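Putative exported protein (Bordetella parapertussis, PDB 3OCJ) is of unknown function but probably acts as a methyltransferase of the Rossmann-like family that uses S-adenosylmethionine. Local coordinates at residues A[225-230]-A[269-274]. Residues are numbered along the deposited sequence; the frame is centred on the assembly and turned at random.
Sequences TSFLTP and RTHAQT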
ATOM      1  N   THR A 225       7.321  -2.469   8.019  1.00  9.76           N
ATOM      2  CA  THR A 225       6.088  -1.823   7.598  1.00 10.45           C
ATOM      3  C   THR A 225       6.392  -0.477   6.939  1.00 10.08           C
ATOM      4  O   THR A 225       7.542  -0.212   6.567  1.00 10.28           O
ATOM      5  CB  THR A 225       5.045  -1.751   8.752  1.00 10.65           C
ATOM      6  OG1 THR A 225       3.760  -1.365   8.244  1.00 10.21           O
ATOM      7  CG2 THR A 225       5.472  -0.816   9.871  1.00 12.31           C
ATOM      8  N   SER A 226       5.369   0.347   6.762  1.00 10.08           N
ATOM      9  CA  SER A 226       5.489   1.547   5.953  1.00 10.39           C
ATOM     10  C   SER A 226       4.439   2.549   6.378  1.00 10.99           C
ATOM     11  O   SER A 226       3.500   2.218   7.098  1.00 10.77           O
ATOM     12  CB  SER A 226       5.256   1.221   4.490  1.00  9.47           C
ATOM     13  OG  SER A 226       3.932   0.710   4.340  1.00 11.33           O
ATOM     14  N   PHE A 227       4.585   3.786   5.933  1.00  9.07           N
ATOM     15  CA  PHE A 227       3.569   4.790   6.206  1.00  9.31           C
ATOM     16  C   PHE A 227       3.690   5.917   5.203  1.00  9.27           C
ATOM     17  O   PHE A 227       4.797   6.253   4.781  1.00  9.16           O
ATOM     18  CB  PHE A 227       3.703   5.327   7.646  1.00  9.31           C
ATOM     19  CG  PHE A 227       5.080   5.850   7.980  1.00  9.20           C
ATOM     20  CD1 PHE A 227       5.319   7.207   8.048  1.00 10.34           C
ATOM     21  CD2 PHE A 227       6.123   4.964   8.216  1.00  9.49           C
ATOM     22  CE1 PHE A 227       6.582   7.680   8.370  1.00 10.64           C
ATOM     23  CE2 PHE A 227       7.391   5.431   8.525  1.00  9.87           C
ATOM     24  CZ  PHE A 227       7.620   6.788   8.590  1.00 11.17           C
ATOM     25  N   LEU A 228       2.553   6.486   4.793  1.00  9.37           N
ATOM     26  CA  LEU A 228       2.553   7.709   4.002  1.00  9.64           C
ATOM     27  C   LEU A 228       2.716   8.924   4.902  1.00  9.12           C
ATOM     28  O   LEU A 228       2.112   8.998   5.982  1.00 10.27           O
ATOM     29  CB  LEU A 228       1.252   7.834   3.217  1.00  9.70           C
ATOM     30  CG  LEU A 228       1.079   6.877   2.043  1.00  9.67           C
ATOM     31  CD1 LEU A 228      -0.392   6.859   1.596  1.00 13.70           C
ATOM     32  CD2 LEU A 228       1.971   7.278   0.878  1.00 10.98           C
ATOM     33  N   THR A 229       3.548   9.872   4.463  1.00 10.28           N
ATOM     34  CA  THR A 229       3.869  11.068   5.249  1.00 10.38           C
ATOM     35  C   THR A 229       3.064  12.282   4.789  1.00  9.70           C
ATOM     36  O   THR A 229       2.621  12.346   3.631  1.00 10.40           O
ATOM     37  CB  THR A 229       5.343  11.409   5.068  1.00  9.66           C
ATOM     38  OG1 THR A 229       5.569  11.522   3.658  1.00 10.63           O
ATOM     39  CG2 THR A 229       6.225  10.300   5.650  1.00 11.40           C
ATOM     40  N   PRO A 230       2.869  13.256   5.686  1.00 10.30           N
ATOM     41  CA  PRO A 230       2.113  14.468   5.337  1.00 11.11           C
ATOM     42  C   PRO A 230       2.960  15.419   4.506  1.00 11.47           C
ATOM     43  O   PRO A 230       4.161  15.531   4.756  1.00 12.15           O
ATOM     44  CB  PRO A 230       1.814  15.085   6.705  1.00 12.91           C
ATOM     45  CG  PRO A 230       3.017  14.680   7.538  1.00 10.84           C
ATOM     46  CD  PRO A 230       3.249  13.243   7.110  1.00  9.65           C
ATOM     47  N   ARG A 269       1.229  10.364   8.424  1.00 10.77           N
ATOM     48  CA  ARG A 269       1.945  10.434   9.693  1.00 10.53           C
ATOM     49  C   ARG A 269       3.423  10.677   9.449  1.00 10.09           C
ATOM     50  O   ARG A 269       3.979  10.252   8.427  1.00 10.91           O
ATOM     51  CB  ARG A 269       1.767   9.130  10.479  1.00 10.97           C
ATOM     52  CG  ARG A 269       0.344   8.943  11.006  1.00 11.61           C
ATOM     53  CD  ARG A 269       0.197   7.734  11.950  1.00 12.19           C
ATOM     54  NE  ARG A 269      -1.187   7.723  12.444  1.00 12.09           N
ATOM     55  CZ  ARG A 269      -2.204   7.116  11.836  1.00 12.88           C
ATOM     56  NH1 ARG A 269      -2.001   6.354  10.763  1.00 11.85           N
ATOM     57  NH2 ARG A 269      -3.424   7.250  12.350  1.00 13.12           N
ATOM     58  N   THR A 270       4.053  11.390  10.377  1.00 10.22           N
ATOM     59  CA  THR A 270       5.479  11.664  10.266  1.00 10.43           C
ATOM     60  C   THR A 270       6.312  10.485  10.793  1.00 11.17           C
ATOM     61  O   THR A 270       5.788   9.550  11.423  1.00 11.66           O
ATOM     62  CB  THR A 270       5.857  12.897  11.079  1.00 11.90           C
ATOM     63  OG1 THR A 270       5.586  12.636  12.459  1.00 11.77           O
ATOM     64  CG2 THR A 270       5.071  14.131  10.622  1.00 11.50           C
ATOM     65  N   HIS A 271       7.621  10.554  10.553  1.00 10.22           N
ATOM     66  CA  HIS A 271       8.562   9.594  11.110  1.00 11.13           C
ATOM     67  C   HIS A 271       8.477   9.603  12.635  1.00 10.54           C
ATOM     68  O   HIS A 271       8.439   8.555  13.264  1.00 11.68           O
ATOM     69  CB  HIS A 271      10.003   9.950  10.705  1.00  9.81           C
ATOM     70  CG  HIS A 271      10.319   9.705   9.258  1.00 11.11           C
ATOM     71  ND1 HIS A 271       9.947  10.566   8.250  1.00 12.45           N
ATOM     72  CD2 HIS A 271      11.021   8.709   8.666  1.00  9.82           C
ATOM     73  CE1 HIS A 271      10.395  10.100   7.092  1.00 11.24           C
ATOM     74  NE2 HIS A 271      11.045   8.971   7.319  1.00  9.51           N
ATOM     75  N   ALA A 272       8.442  10.796  13.221  1.00 11.29           N
ATOM     76  CA  ALA A 272       8.384  10.903  14.674  1.00 10.75           C
ATOM     77  C   ALA A 272       7.095  10.314  15.236  1.00 11.44           C
ATOM     78  O   ALA A 272       7.116   9.646  16.271  1.00 13.24           O
ATOM     79  CB  ALA A 272       8.549  12.364  15.114  1.00 12.45           C
ATOM     80  N   GLN A 273       5.973  10.552  14.560  1.00 10.74           N
ATOM     81  CA  GLN A 273       4.706   9.985  15.021  1.00 11.65           C
ATOM     82  C   GLN A 273       4.764   8.460  14.955  1.00 13.95           C
ATOM     83  O   GLN A 273       4.371   7.774  15.896  1.00 12.24           O
ATOM     84  CB  GLN A 273       3.529  10.510  14.204  1.00 12.28           C
ATOM     85  CG  GLN A 273       3.190  11.968  14.498  1.00 13.55           C
ATOM     86  CD  GLN A 273       2.080  12.490  13.614  1.00 16.58           C
ATOM     87  OE1 GLN A 273       2.083  12.286  12.405  1.00 13.85           O
ATOM     88  NE2 GLN A 273       1.118  13.176  14.222  1.00 23.58           N
ATOM     89  N   THR A 274       5.257   7.933  13.836  1.00 10.90           N
ATOM     90  CA  THR A 274       5.359   6.490  13.663  1.00  9.85           C
ATOM     91  C   THR A 274       6.310   5.893  14.704  1.00 11.33           C
ATOM     92  O   THR A 274       6.021   4.838  15.280  1.00 12.26           O
ATOM     93  CB  THR A 274       5.794   6.159  12.226  1.00 10.65           C
ATOM     94  OG1 THR A 274       4.741   6.567  11.340  1.00 11.63           O
ATOM     95  CG2 THR A 274       6.054   4.660  12.055  1.00 11.79           C
TER
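The ring of Phe-227 packs against the first turn of helix 271-280, with Thr-274 lying over one face. The Thr-274 CB sits 4.0 Å from the ring centroid, only 6° off the normal, a CH-pi contact; its OG1 is shifted toward the rim on that same face, 3.4 Å from Phe-227 CD1. CB of Phe-227 points toward 269-274, and a chi1 of 54° sets CG between its own backbone N and carbonyl carbon, where Phe-227 CG comes 3.5 Å from Thr-274 OG1. At the edge of the ring, and in its plane, comes the carbonyl of Arg-269, whose O is 3.3 Å from Phe-227 CD1. The far corner of the ring, CZ, points into the face of His-271 in a T-shaped pair with planes at 85°; the imidazole is fixed in turn by a hydrogen bond from NE2 to Asp-290 OD1.

Arg-269 ties the backbones together. Its N donates to Leu-228 O at 2.9 Å in a nearly straight bond, while its own O takes a CA-H...O contact from Thr-229 CA (3.3 Å) and touches Pro-230 CD. CB of Arg-269 points away from 225-230, and its guanidinium is bound by other parts of the fold: a salt bridge to Asp-203, and hydrogen bonds to the backbone carbonyls of Glu-200 and Asn-197. Pro-230 crosses Thr-270 at about a right angle, its CG 3.7 Å from Thr-270 CG2.

Thr-270, at the N-cap, uses OG1 to accept from Gln-273 N at 3.0 Å; Gln-273 OE1 returns the bond by accepting from Thr-270 N. This reciprocal pair is a capping box, here set against the chain leaving strand 221-226, the strand next to 298-302, the one reversed strand in the 3-2-1-4-5-7-6 sheet order of Rossmann-like, class I methyltransferases.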